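Local coordinates for protein ferritin light chain (Trichoplusia ni, PDB 1Z6O) that forms, together with heavy chains, a secreted ferritin shell that stores iron in soluble, non-toxic form, its own part probably being to aid nucleation of the ferrihydrite core, at residues C4-D7 against V8-C12; K74-K77 against K78-D81; K92-K96 against R97-M101; S183-K186 against K187-T190; Y202-D205 against E206-K210. All coordinates share one frame; numbering follows the deposited sequence.

In the fold
Contacts 2 to 5 lie on, or at the end of, the long helices of the ferritin bundle and on the short helix after them, whereas contact 1 belongs to a small N-terminal helix some 40 Å from the chain centre. Contacts 2 and 3 share helix 70-96: the first is a mid-helix turn, the second a glycine-based helix end. Contacts 4 and 5 are the more buried ones, and they touch through Phe204, which packs on Leu185 and Phe188. Lys74 and Leu75 join contact 2 to contact 5. Apolar packing prevails where helices face each other. Charged groups of contacts 2 to 5 pair with neighbouring subunits, while contact 1 has one disulfide within the chain and one to a heavy chain.

Contact 1: residues C4-D7 against V8-C12; sequences CYND and VALDC
Asp7 and Val8 each bond through the backbone to the other half of a two-turn N-terminal helix, residues 4-11: Asp7 O accepts the N-H of Asp11, and Val8 N donates to Cys4 O. Asp7 O and Asp11 N are 2.9 Å apart, and the bond is nearly straight at 170°. Asp11 OD2 comes to 3.4 Å from the same Asp7 O, but both are acceptors and no bond forms between them. The Asp7 carboxylate is engaged by Arg23, which makes a salt bridge to OD2. The OD2 atoms of Asp7 and Asp11 are 5.6 Å apart, and Arg23 probably balances the charge of Asp7.

The bond from Val8 N to Cys4 O is also 2.9 Å long. Because Val8 CG1 is anti to the backbone N (chi1 169°), CG2 sits beside that N and comes within 3.4 Å of Cys4 O; it also grazes Cys4 SG, which is tied to Cys24 in a disulfide. On another side of the helix the amide of Asn6 crosses the Leu10 branch, its ND2 lying 3.6 Å from Leu10 CD1. This is contact without polar pairing.

Ala127 of a second light chain packs on Cys4 and Val8, and Asp131 of that subunit accepts the N-H groups of Cys4 and Tyr5. The helix gives out at Cys12, whose SG is bonded to Cys3 of a ferritin heavy chain, one of the disulfides linking the two chain types, and whose N still reaches Val8 O at 2.8 Å.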
loop_
_atom_site.group_PDB
_atom_site.type_symbol
_atom_site.label_atom_id
_atom_site.label_comp_id
_atom_site.label_asym_id
_atom_site.label_seq_id
_atom_site.Cartn_x
_atom_site.Cartn_y
_atom_site.Cartn_z
ATOM N N CYS A 4 -45.845 38.534 9.206
ATOM C CA CYS A 4 -45.778 38.208 7.795
ATOM C C CYS A 4 -47.005 37.353 7.443
ATOM O O CYS A 4 -47.625 37.534 6.394
ATOM C CB CYS A 4 -44.461 37.470 7.508
ATOM S SG CYS A 4 -44.362 36.733 5.845
ATOM N N TYR A 5 -47.376 36.438 8.336
ATOM C CA TYR A 5 -48.531 35.573 8.090
ATOM C C TYR A 5 -49.814 36.398 7.912
ATOM O O TYR A 5 -50.617 36.137 7.016
ATOM C CB TYR A 5 -48.718 34.606 9.258
ATOM C CG TYR A 5 -49.761 33.541 9.019
ATOM C CD1 TYR A 5 -49.509 32.483 8.150
ATOM C CD2 TYR A 5 -50.978 33.557 9.707
ATOM C CE1 TYR A 5 -50.431 31.457 7.973
ATOM C CE2 TYR A 5 -51.917 32.531 9.535
ATOM C CZ TYR A 5 -51.630 31.481 8.666
ATOM O OH TYR A 5 -52.517 30.439 8.499
ATOM N N ASN A 6 -50.013 37.387 8.773
ATOM C CA ASN A 6 -51.203 38.225 8.655
ATOM C C ASN A 6 -51.169 39.042 7.358
ATOM O O ASN A 6 -52.206 39.254 6.732
ATOM C CB ASN A 6 -51.336 39.164 9.853
ATOM C CG ASN A 6 -52.638 39.953 9.817
ATOM O OD1 ASN A 6 -53.725 39.369 9.765
ATOM N ND2 ASN A 6 -52.534 41.281 9.828
ATOM N N ASP A 7 -49.991 39.508 6.948
ATOM C CA ASP A 7 -49.888 40.260 5.690
ATOM C C ASP A 7 -50.301 39.357 4.532
ATOM O O ASP A 7 -50.984 39.791 3.602
ATOM C CB ASP A 7 -48.455 40.742 5.436
ATOM C CG ASP A 7 -48.078 41.949 6.279
ATOM O OD1 ASP A 7 -46.885 42.326 6.260
ATOM O OD2 ASP A 7 -48.963 42.524 6.952
ATOM N N VAL A 8 -49.877 38.097 4.576
ATOM C CA VAL A 8 -50.232 37.163 3.515
ATOM C C VAL A 8 -51.746 36.921 3.482
ATOM O O VAL A 8 -52.359 36.937 2.414
ATOM C CB VAL A 8 -49.498 35.809 3.687
ATOM C CG1 VAL A 8 -50.085 34.764 2.730
ATOM C CG2 VAL A 8 -48.003 35.995 3.380
ATOM N N ALA A 9 -52.341 36.698 4.649
ATOM C CA ALA A 9 -53.784 36.455 4.739
ATOM C C ALA A 9 -54.558 37.627 4.137
ATOM O O ALA A 9 -55.511 37.429 3.390
ATOM C CB ALA A 9 -54.196 36.247 6.201
ATOM N N LEU A 10 -54.140 38.844 4.456
ATOM C CA LEU A 10 -54.802 40.031 3.931
ATOM C C LEU A 10 -54.601 40.198 2.424
ATOM O O LEU A 10 -55.569 40.298 1.675
ATOM C CB LEU A 10 -54.296 41.284 4.652
ATOM C CG LEU A 10 -54.649 41.390 6.143
ATOM C CD1 LEU A 10 -53.963 42.602 6.759
ATOM C CD2 LEU A 10 -56.159 41.492 6.302
ATOM N N ASP A 11 -53.348 40.217 1.978
ATOM C CA ASP A 11 -53.048 40.403 0.559
ATOM C C ASP A 11 -53.451 39.269 -0.373
ATOM O O ASP A 11 -53.689 39.504 -1.554
ATOM C CB ASP A 11 -51.560 40.707 0.367
ATOM C CG ASP A 11 -51.203 42.133 0.749
ATOM O OD1 ASP A 11 -51.880 43.058 0.247
ATOM O OD2 ASP A 11 -50.249 42.333 1.538
ATOM N N CYS A 12 -53.524 38.044 0.136
ATOM C CA CYS A 12 -53.906 36.920 -0.711
ATOM C C CYS A 12 -55.422 36.754 -0.757
ATOM O O CYS A 12 -55.931 35.726 -1.203
ATOM C CB CYS A 12 -53.239 35.623 -0.230
ATOM S SG CYS A 12 -51.433 35.576 -0.512
#

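Contact 2: residues K74-K77 against K78-D81; sequences KLFK and KLSD
Asp81 OD1 draws two cationic groups: Lys77 NZ, 3.0 Å away in a salt bridge within the turn, and Arg68 NH1 of a ferritin heavy chain. The lysine end is less securely placed in the model, so the arginine is the surer of the two partners. Lys77 reaches the acid because its chain kinks at the second torsion (chi2 60°) and then runs straight, bringing CE to 3.4 Å from Asp81 OD1. The backbone supports the same pair, Asp81 N donating to Lys77 O at 2.9 Å along a fairly straight line (167°). An i to i+4 ion pair of this kind spans one turn of an alpha helix, and here it also faces the heavy chain.

The other side of the turn is apolar. Leu75 and Leu79 lie alongside each other, pointing the same way, with Leu75 CD2 3.7 Å from Leu79 CD1. That same Leu75 methyl sits over the centre of the Phe76 ring, 4.1 Å above its plane, while Leu79 CD1 meets the ring obliquely. Three side chains thus mesh into one hydrophobic patch.

In the four-helix bundle of ferritin this patch of helix 70-96 is wedged between two others: Phe76 presses on Ser58 and Leu79 on Tyr55 of helix 37-61, and Leu75 packs on Leu126, and Phe76 on Ala125 and Ala129, of helix 122-148.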
loop_
_atom_site.group_PDB
_atom_site.type_symbol
_atom_site.label_atom_id
_atom_site.label_comp_id
_atom_site.label_asym_id
_atom_site.label_seq_id
_atom_site.Cartn_x
_atom_site.Cartn_y
_atom_site.Cartn_z
ATOM N N LYS A 74 4.506 43.489 3.366
ATOM C CA LYS A 74 3.682 42.312 3.635
ATOM C C LYS A 74 2.725 42.574 4.810
ATOM O O LYS A 74 1.572 42.123 4.804
ATOM C CB LYS A 74 4.588 41.124 3.970
ATOM C CG LYS A 74 3.865 39.808 4.171
ATOM C CD LYS A 74 4.869 38.697 4.494
ATOM C CE LYS A 74 4.184 37.343 4.587
ATOM N NZ LYS A 74 5.139 36.270 4.985
ATOM N N LEU A 75 3.209 43.290 5.820
ATOM C CA LEU A 75 2.389 43.618 6.986
ATOM C C LEU A 75 1.175 44.439 6.537
ATOM O O LEU A 75 0.032 44.144 6.910
ATOM C CB LEU A 75 3.220 44.418 8.009
ATOM C CG LEU A 75 2.538 44.859 9.320
ATOM C CD1 LEU A 75 3.594 45.200 10.375
ATOM C CD2 LEU A 75 1.666 46.078 9.065
ATOM N N PHE A 76 1.416 45.466 5.729
ATOM C CA PHE A 76 0.315 46.304 5.262
ATOM C C PHE A 76 -0.597 45.614 4.266
ATOM O O PHE A 76 -1.797 45.869 4.241
ATOM C CB PHE A 76 0.844 47.609 4.673
ATOM C CG PHE A 76 1.202 48.617 5.718
ATOM C CD1 PHE A 76 2.533 48.867 6.044
ATOM C CD2 PHE A 76 0.195 49.285 6.418
ATOM C CE1 PHE A 76 2.861 49.776 7.063
ATOM C CE2 PHE A 76 0.507 50.194 7.434
ATOM C CZ PHE A 76 1.846 50.438 7.756
ATOM N N LYS A 77 -0.036 44.734 3.448
ATOM C CA LYS A 77 -0.849 44.015 2.478
ATOM C C LYS A 77 -1.830 43.104 3.227
ATOM O O LYS A 77 -2.997 42.955 2.841
ATOM C CB LYS A 77 0.067 43.203 1.558
ATOM C CG LYS A 77 -0.657 42.276 0.598
ATOM C CD LYS A 77 -1.584 43.026 -0.325
ATOM C CE LYS A 77 -2.162 42.062 -1.359
ATOM N NZ LYS A 77 -3.319 42.656 -2.052
ATOM N N LYS A 78 -1.362 42.495 4.309
ATOM C CA LYS A 78 -2.229 41.628 5.102
ATOM C C LYS A 78 -3.344 42.458 5.762
ATOM O O LYS A 78 -4.505 42.042 5.780
ATOM C CB LYS A 78 -1.412 40.894 6.166
ATOM C CG LYS A 78 -2.250 39.984 7.048
ATOM C CD LYS A 78 -1.376 39.142 7.968
ATOM C CE LYS A 78 -2.225 38.219 8.834
ATOM N NZ LYS A 78 -1.390 37.385 9.745
ATOM N N LEU A 79 -2.997 43.616 6.317
ATOM C CA LEU A 79 -4.008 44.494 6.919
ATOM C C LEU A 79 -5.032 44.922 5.859
ATOM O O LEU A 79 -6.230 45.015 6.139
ATOM C CB LEU A 79 -3.358 45.752 7.509
ATOM C CG LEU A 79 -2.511 45.560 8.776
ATOM C CD1 LEU A 79 -1.967 46.917 9.224
ATOM C CD2 LEU A 79 -3.363 44.934 9.886
ATOM N N SER A 80 -4.555 45.205 4.649
ATOM C CA SER A 80 -5.446 45.610 3.555
ATOM C C SER A 80 -6.394 44.479 3.163
ATOM O O SER A 80 -7.610 44.687 3.045
ATOM C CB SER A 80 -4.629 46.022 2.317
ATOM O OG SER A 80 -5.502 46.356 1.241
ATOM N N ASP A 81 -5.843 43.283 2.949
ATOM C CA ASP A 81 -6.661 42.133 2.563
ATOM C C ASP A 81 -7.697 41.811 3.640
ATOM O O ASP A 81 -8.842 41.474 3.330
ATOM C CB ASP A 81 -5.799 40.880 2.326
ATOM C CG ASP A 81 -4.911 40.982 1.075
ATOM O OD1 ASP A 81 -5.142 41.854 0.202
ATOM O OD2 ASP A 81 -3.975 40.161 0.958
#

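Contact 3: residues K92-K96 against R97-M101; sequences KHVTK and RGDKM
Val94 and Thr95 close helix 70-96 by taking the N-H groups of Asp99 and Gly98 in a Schellman motif. Asp99 N reaches Val94 O at 3.1 Å, and Gly98 N meets Thr95 O at 3.0 Å from well above the carbonyl plane. Gly98 has positive phi (85°), where a side chain would jam against the preceding carbonyl, and the turn therefore calls for glycine.

Among side-chain and water bonds, Thr95 OG1 donates to Lys92 O at 3.0 Å, sharing that oxygen with Lys96 N, which arrives from the same face. A water bridges Thr95 O (2.7 Å) and Asp99 O. With an alanine at Thr95, the Lys92 carbonyl would probably be left with its backbone donor, Lys96 N, but without the hydroxyl, and a small gap would open beside Asp99 O where the methyl had been.

Packing adds Val94 CG1, which rests 3.8 Å from Asp99 CB across the motif. His93 and Arg97 run side by side, Arg97 CG lying 4.0 Å from His93 CD2, with ring and guanidinium almost perpendicular (82°). Both turn to Glu158, and Arg97 also pairs with Asp156.

The helix end is lodged between helix 157-190, where Ile159 touches His93 and Arg97, and helix 37-61, where Leu41 touches Val94 and Ala45 touches Met101; Lys96 reaches across to Glu173 of another light chain.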
loop_
_atom_site.group_PDB
_atom_site.type_symbol
_atom_site.label_atom_id
_atom_site.label_comp_id
_atom_site.label_asym_id
_atom_site.label_seq_id
_atom_site.Cartn_x
_atom_site.Cartn_y
_atom_site.Cartn_z
ATOM N N LYS A 92 -22.629 41.877 4.054
ATOM C CA LYS A 92 -23.491 40.699 4.085
ATOM C C LYS A 92 -24.262 40.609 5.402
ATOM O O LYS A 92 -25.409 40.161 5.415
ATOM C CB LYS A 92 -22.674 39.419 3.870
ATOM C CG LYS A 92 -22.163 39.273 2.417
ATOM C CD LYS A 92 -21.295 38.031 2.260
ATOM C CE LYS A 92 -20.910 37.824 0.790
ATOM N NZ LYS A 92 -19.966 36.668 0.627
ATOM N N HIS A 93 -23.656 41.039 6.508
ATOM C CA HIS A 93 -24.370 40.981 7.785
ATOM C C HIS A 93 -25.516 41.999 7.816
ATOM O O HIS A 93 -26.603 41.719 8.331
ATOM C CB HIS A 93 -23.427 41.255 8.966
ATOM C CG HIS A 93 -23.951 40.720 10.262
ATOM N ND1 HIS A 93 -23.721 39.426 10.675
ATOM C CD2 HIS A 93 -24.776 41.270 11.187
ATOM C CE1 HIS A 93 -24.383 39.199 11.798
ATOM N NE2 HIS A 93 -25.032 40.302 12.130
ATOM N N VAL A 94 -25.258 43.187 7.281
ATOM C CA VAL A 94 -26.267 44.247 7.195
ATOM C C VAL A 94 -27.499 43.706 6.441
ATOM O O VAL A 94 -28.649 43.888 6.876
ATOM C CB VAL A 94 -25.684 45.488 6.435
ATOM C CG1 VAL A 94 -26.807 46.420 5.953
ATOM C CG2 VAL A 94 -24.714 46.250 7.359
ATOM N N THR A 95 -27.270 43.031 5.317
ATOM C CA THR A 95 -28.397 42.496 4.548
ATOM C C THR A 95 -29.000 41.256 5.196
ATOM O O THR A 95 -30.197 41.002 5.055
ATOM C CB THR A 95 -28.004 42.177 3.090
ATOM O OG1 THR A 95 -26.929 41.232 3.068
ATOM C CG2 THR A 95 -27.577 43.459 2.373
ATOM N N LYS A 96 -28.184 40.481 5.902
ATOM C CA LYS A 96 -28.712 39.302 6.592
ATOM C C LYS A 96 -29.773 39.741 7.613
ATOM O O LYS A 96 -30.783 39.060 7.806
ATOM C CB LYS A 96 -27.589 38.554 7.331
ATOM C CG LYS A 96 -28.119 37.393 8.182
ATOM C CD LYS A 96 -27.021 36.408 8.604
ATOM C CE LYS A 96 -26.035 37.033 9.556
ATOM N NZ LYS A 96 -24.984 36.044 9.955
ATOM N N ARG A 97 -29.539 40.883 8.262
ATOM C CA ARG A 97 -30.471 41.399 9.265
ATOM C C ARG A 97 -31.626 42.217 8.671
ATOM O O ARG A 97 -32.350 42.899 9.396
ATOM C CB ARG A 97 -29.713 42.217 10.333
ATOM C CG ARG A 97 -28.737 41.371 11.196
ATOM C CD ARG A 97 -29.469 40.244 11.962
ATOM N NE ARG A 97 -30.581 40.756 12.764
ATOM C CZ ARG A 97 -30.460 41.320 13.964
ATOM N NH1 ARG A 97 -29.266 41.448 14.540
ATOM N NH2 ARG A 97 -31.538 41.784 14.584
ATOM N N GLY A 98 -31.785 42.162 7.349
ATOM C CA GLY A 98 -32.912 42.835 6.715
ATOM C C GLY A 98 -32.773 44.297 6.365
ATOM O O GLY A 98 -33.751 44.953 6.034
ATOM N N ASP A 99 -31.556 44.813 6.410
ATOM C CA ASP A 99 -31.322 46.221 6.112
ATOM C C ASP A 99 -30.672 46.292 4.728
ATOM O O ASP A 99 -30.552 45.279 4.029
ATOM C CB ASP A 99 -30.397 46.780 7.203
ATOM C CG ASP A 99 -30.359 48.302 7.254
ATOM O OD1 ASP A 99 -31.115 48.974 6.522
ATOM O OD2 ASP A 99 -29.548 48.823 8.054
ATOM N N LYS A 100 -30.293 47.485 4.304
ATOM C CA LYS A 100 -29.618 47.617 3.026
ATOM C C LYS A 100 -28.424 48.518 3.238
ATOM O O LYS A 100 -28.470 49.461 4.028
ATOM C CB LYS A 100 -30.544 48.177 1.951
ATOM C CG LYS A 100 -30.933 49.610 2.089
ATOM C CD LYS A 100 -31.752 50.005 0.865
ATOM C CE LYS A 100 -32.346 51.393 1.004
ATOM N NZ LYS A 100 -33.294 51.688 -0.108
ATOM N N MET A 101 -27.347 48.212 2.539
ATOM C CA MET A 101 -26.117 48.963 2.674
ATOM C C MET A 101 -26.202 50.321 1.988
ATOM O O MET A 101 -26.692 50.430 0.876
ATOM C CB MET A 101 -24.966 48.141 2.083
ATOM C CG MET A 101 -23.613 48.812 2.151
ATOM S SD MET A 101 -23.104 49.136 3.867
ATOM C CE MET A 101 -21.775 50.262 3.572
HETATM O O HOH W 1 -31.734 42.691 3.563
#

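Contact 4: residues S183-K186 against K187-T190; sequences SDLK and KFIT
Lys186 O is gripped twice by Thr190: by its backbone N at 3.0 Å and by the hydroxyl OG1, which donates at 3.1 Å. OG1 lies between the backbone N and the carbonyl carbon of its own residue (chi1 65°), and that rotation turns the hydroxyl back toward the preceding turn. A water gives a hydrogen bond to Asp184 OD1 at 2.6 Å and holds Lys187 NZ only weakly. The acid's stronger partner is Arg53 of a ferritin heavy chain, and Lys187 NZ also bonds to Val51 O of that chain.

This is the last stretch of helix 157-190, the fourth long helix of the ferritin bundle. Asp184 O lies over one face of the Phe188 ring, 3.3 Å from its plane and offset toward the rim. Leu185 CD2 meets the ring obliquely, 3.7 Å from Phe188 CD1. The ring also packs on Phe204 of helix 197-211. Were an alanine to replace Phe188, Leu185 and Phe204 would probably each lose one apolar neighbour. Leu185 also packs on Leu123 and Leu126 of helix 122-148, while Ile189 meets Leu197 of helix 197-211.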
loop_
_atom_site.group_PDB
_atom_site.type_symbol
_atom_site.label_atom_id
_atom_site.label_comp_id
_atom_site.label_asym_id
_atom_site.label_seq_id
_atom_site.Cartn_x
_atom_site.Cartn_y
_atom_site.Cartn_z
ATOM N N SER A 183 7.530 49.572 20.003
ATOM C CA SER A 183 8.487 49.548 21.119
ATOM C C SER A 183 9.858 49.096 20.623
ATOM O O SER A 183 10.885 49.625 21.048
ATOM C CB SER A 183 8.056 48.574 22.228
ATOM O OG SER A 183 6.867 49.009 22.840
ATOM N N ASP A 184 9.879 48.087 19.757
ATOM C CA ASP A 184 11.154 47.609 19.231
ATOM C C ASP A 184 11.869 48.711 18.452
ATOM O O ASP A 184 13.065 48.919 18.637
ATOM C CB ASP A 184 10.952 46.388 18.327
ATOM C CG ASP A 184 10.582 45.122 19.123
ATOM O OD1 ASP A 184 10.832 45.078 20.345
ATOM O OD2 ASP A 184 10.052 44.160 18.526
ATOM N N LEU A 185 11.141 49.415 17.584
ATOM C CA LEU A 185 11.751 50.486 16.792
ATOM C C LEU A 185 12.219 51.627 17.683
ATOM O O LEU A 185 13.282 52.204 17.463
ATOM C CB LEU A 185 10.767 51.035 15.755
ATOM C CG LEU A 185 10.359 50.178 14.552
ATOM C CD1 LEU A 185 10.341 51.077 13.326
ATOM C CD2 LEU A 185 11.317 49.046 14.317
ATOM N N LYS A 186 11.419 51.959 18.690
ATOM C CA LYS A 186 11.791 53.019 19.619
ATOM C C LYS A 186 13.150 52.696 20.253
ATOM O O LYS A 186 14.010 53.570 20.384
ATOM C CB LYS A 186 10.722 53.154 20.714
ATOM C CG LYS A 186 11.126 54.045 21.882
ATOM C CD LYS A 186 10.035 54.062 22.960
ATOM C CE LYS A 186 10.544 54.728 24.234
ATOM N NZ LYS A 186 9.472 54.891 25.261
ATOM N N LYS A 187 13.350 51.441 20.649
ATOM C CA LYS A 187 14.620 51.060 21.258
ATOM C C LYS A 187 15.780 51.127 20.269
ATOM O O LYS A 187 16.877 51.535 20.641
ATOM C CB LYS A 187 14.525 49.656 21.864
ATOM C CG LYS A 187 13.568 49.597 23.054
ATOM C CD LYS A 187 13.432 48.192 23.626
ATOM C CE LYS A 187 12.407 48.155 24.770
ATOM N NZ LYS A 187 12.427 46.824 25.463
ATOM N N PHE A 188 15.546 50.727 19.019
ATOM C CA PHE A 188 16.604 50.777 18.000
ATOM C C PHE A 188 17.040 52.226 17.804
ATOM O O PHE A 188 18.208 52.519 17.553
ATOM C CB PHE A 188 16.100 50.273 16.641
ATOM C CG PHE A 188 15.703 48.818 16.620
ATOM C CD1 PHE A 188 14.711 48.382 15.747
ATOM C CD2 PHE A 188 16.341 47.882 17.438
ATOM C CE1 PHE A 188 14.351 47.030 15.677
ATOM C CE2 PHE A 188 15.991 46.523 17.377
ATOM C CZ PHE A 188 14.994 46.101 16.494
ATOM N N ILE A 189 16.075 53.132 17.895
ATOM C CA ILE A 189 16.347 54.549 17.694
ATOM C C ILE A 189 17.063 55.196 18.874
ATOM O O ILE A 189 17.945 56.030 18.685
ATOM C CB ILE A 189 15.016 55.320 17.426
ATOM C CG1 ILE A 189 14.473 54.931 16.049
ATOM C CG2 ILE A 189 15.230 56.848 17.540
ATOM C CD1 ILE A 189 13.004 55.315 15.837
ATOM N N THR A 190 16.707 54.799 20.088
ATOM C CA THR A 190 17.293 55.425 21.265
ATOM C C THR A 190 18.519 54.781 21.902
ATOM O O THR A 190 19.388 55.490 22.400
ATOM C CB THR A 190 16.228 55.603 22.368
ATOM O OG1 THR A 190 15.784 54.321 22.822
ATOM C CG2 THR A 190 15.027 56.371 21.826
HETATM O O HOH W 2 10.785 46.284 22.634
#

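Contact 5: residues Y202-D205 against E206-K210; sequences YVFD and EYLQK
Glu206, Leu208 and Gln209 donate their N-H groups to Tyr202, Phe204 and Asp205 in regular i to i-4 bonds along helix 197-211, the short helix that in ferritins follows the four-helix bundle and surrounds the fourfold channel. The side-chain counterpart is a bond from Gln209 NE2 to Asp205 OD1 at 2.8 Å. It meets the oxygen on its syn side, 30° out of the carboxylate plane, while staying close to the amide's own plane; the two flat groups are turned 63° against each other.

A water stands 2.7 Å from both Asp205 OD1 and Glu206 OE2, two acids whose nearest oxygens are 4.4 Å apart. Gln209 NE2 also makes a weak hydrogen bond to Glu206 OE2. With Glu206 CG beside its own backbone N (chi1 -69°), that methylene lies over one face of the Tyr202 ring, 4.1 Å above the plane and offset toward the rim; the further bend at chi2 turns the carboxylate.

On the apolar side, Phe204 CE2 is packed against Leu208 CD1 at 3.8 Å, and Tyr207 CD2 comes to 4.2 Å from Phe204 CE1. Phe204 also packs against helix 157-190, where His181 meets its ring edge to face.

Further donors come from outside the turn: the backbone N of Gly71 and Phe72 to Asp205, and Lys185 of a ferritin heavy chain to Glu206 OE1. With these N-H groups and the lysine gathered round two close carboxylates, and a water lying between them, their repulsion is probably offset well enough for both to stay ionised.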
loop_
_atom_site.group_PDB
_atom_site.type_symbol
_atom_site.label_atom_id
_atom_site.label_comp_id
_atom_site.label_asym_id
_atom_site.label_seq_id
_atom_site.Cartn_x
_atom_site.Cartn_y
_atom_site.Cartn_z
ATOM N N TYR A 202 16.872 46.784 8.913
ATOM C CA TYR A 202 17.020 45.687 7.958
ATOM C C TYR A 202 16.665 44.359 8.648
ATOM O O TYR A 202 15.882 43.552 8.132
ATOM C CB TYR A 202 18.467 45.655 7.449
ATOM C CG TYR A 202 18.818 44.425 6.642
ATOM C CD1 TYR A 202 18.155 44.128 5.450
ATOM C CD2 TYR A 202 19.838 43.572 7.057
ATOM C CE1 TYR A 202 18.507 43.004 4.684
ATOM C CE2 TYR A 202 20.198 42.455 6.299
ATOM C CZ TYR A 202 19.531 42.179 5.118
ATOM O OH TYR A 202 19.904 41.091 4.369
ATOM N N VAL A 203 17.240 44.131 9.821
ATOM C CA VAL A 203 16.966 42.901 10.566
ATOM C C VAL A 203 15.482 42.809 10.949
ATOM O O VAL A 203 14.862 41.741 10.866
ATOM C CB VAL A 203 17.850 42.844 11.843
ATOM C CG1 VAL A 203 17.370 41.733 12.790
ATOM C CG2 VAL A 203 19.319 42.582 11.427
ATOM N N PHE A 204 14.909 43.931 11.359
ATOM C CA PHE A 204 13.500 43.947 11.744
ATOM C C PHE A 204 12.613 43.632 10.535
ATOM O O PHE A 204 11.643 42.878 10.651
ATOM C CB PHE A 204 13.120 45.307 12.329
ATOM C CG PHE A 204 11.753 45.322 12.955
ATOM C CD1 PHE A 204 11.545 44.751 14.210
ATOM C CD2 PHE A 204 10.664 45.854 12.266
ATOM C CE1 PHE A 204 10.262 44.703 14.777
ATOM C CE2 PHE A 204 9.377 45.811 12.821
ATOM C CZ PHE A 204 9.179 45.235 14.075
ATOM N N ASP A 205 12.935 44.203 9.375
ATOM C CA ASP A 205 12.141 43.909 8.178
ATOM C C ASP A 205 12.217 42.421 7.823
ATOM O O ASP A 205 11.221 41.825 7.410
ATOM C CB ASP A 205 12.606 44.735 6.975
ATOM C CG ASP A 205 11.767 44.455 5.726
ATOM O OD1 ASP A 205 12.175 43.629 4.879
ATOM O OD2 ASP A 205 10.672 45.045 5.611
ATOM N N GLU A 206 13.395 41.815 7.983
ATOM C CA GLU A 206 13.548 40.387 7.689
ATOM C C GLU A 206 12.694 39.580 8.669
ATOM O O GLU A 206 12.086 38.568 8.307
ATOM C CB GLU A 206 15.023 39.975 7.808
ATOM C CG GLU A 206 15.918 40.568 6.708
ATOM C CD GLU A 206 15.609 39.985 5.329
ATOM O OE1 GLU A 206 15.548 38.743 5.214
ATOM O OE2 GLU A 206 15.435 40.760 4.361
ATOM N N TYR A 207 12.652 40.034 9.915
ATOM C CA TYR A 207 11.843 39.385 10.947
ATOM C C TYR A 207 10.352 39.458 10.559
ATOM O O TYR A 207 9.614 38.478 10.707
ATOM C CB TYR A 207 12.065 40.087 12.287
ATOM C CG TYR A 207 11.078 39.696 13.363
ATOM C CD1 TYR A 207 11.126 38.433 13.954
ATOM C CD2 TYR A 207 10.110 40.602 13.810
ATOM C CE1 TYR A 207 10.238 38.076 14.966
ATOM C CE2 TYR A 207 9.213 40.255 14.830
ATOM C CZ TYR A 207 9.290 38.989 15.400
ATOM O OH TYR A 207 8.431 38.634 16.414
ATOM N N LEU A 208 9.901 40.614 10.071
ATOM C CA LEU A 208 8.500 40.734 9.656
ATOM C C LEU A 208 8.191 39.777 8.505
ATOM O O LEU A 208 7.103 39.199 8.444
ATOM C CB LEU A 208 8.162 42.166 9.227
ATOM C CG LEU A 208 8.099 43.232 10.330
ATOM C CD1 LEU A 208 7.652 44.564 9.713
ATOM C CD2 LEU A 208 7.110 42.808 11.430
ATOM N N GLN A 209 9.137 39.602 7.587
ATOM C CA GLN A 209 8.901 38.692 6.470
ATOM C C GLN A 209 8.626 37.273 6.953
ATOM O O GLN A 209 7.866 36.535 6.332
ATOM C CB GLN A 209 10.101 38.672 5.524
ATOM C CG GLN A 209 10.272 39.958 4.744
ATOM C CD GLN A 209 11.495 39.926 3.851
ATOM O OE1 GLN A 209 11.692 38.975 3.102
ATOM N NE2 GLN A 209 12.317 40.971 3.919
ATOM N N LYS A 210 9.244 36.894 8.065
ATOM C CA LYS A 210 9.070 35.553 8.610
ATOM C C LYS A 210 7.874 35.397 9.529
ATOM O O LYS A 210 7.382 34.292 9.716
ATOM C CB LYS A 210 10.293 35.136 9.433
ATOM C CG LYS A 210 11.585 34.997 8.677
ATOM C CD LYS A 210 12.654 34.417 9.601
ATOM C CE LYS A 210 13.973 34.243 8.877
ATOM N NZ LYS A 210 14.543 35.560 8.482
HETATM O O HOH W 3 14.783 43.416 4.290
#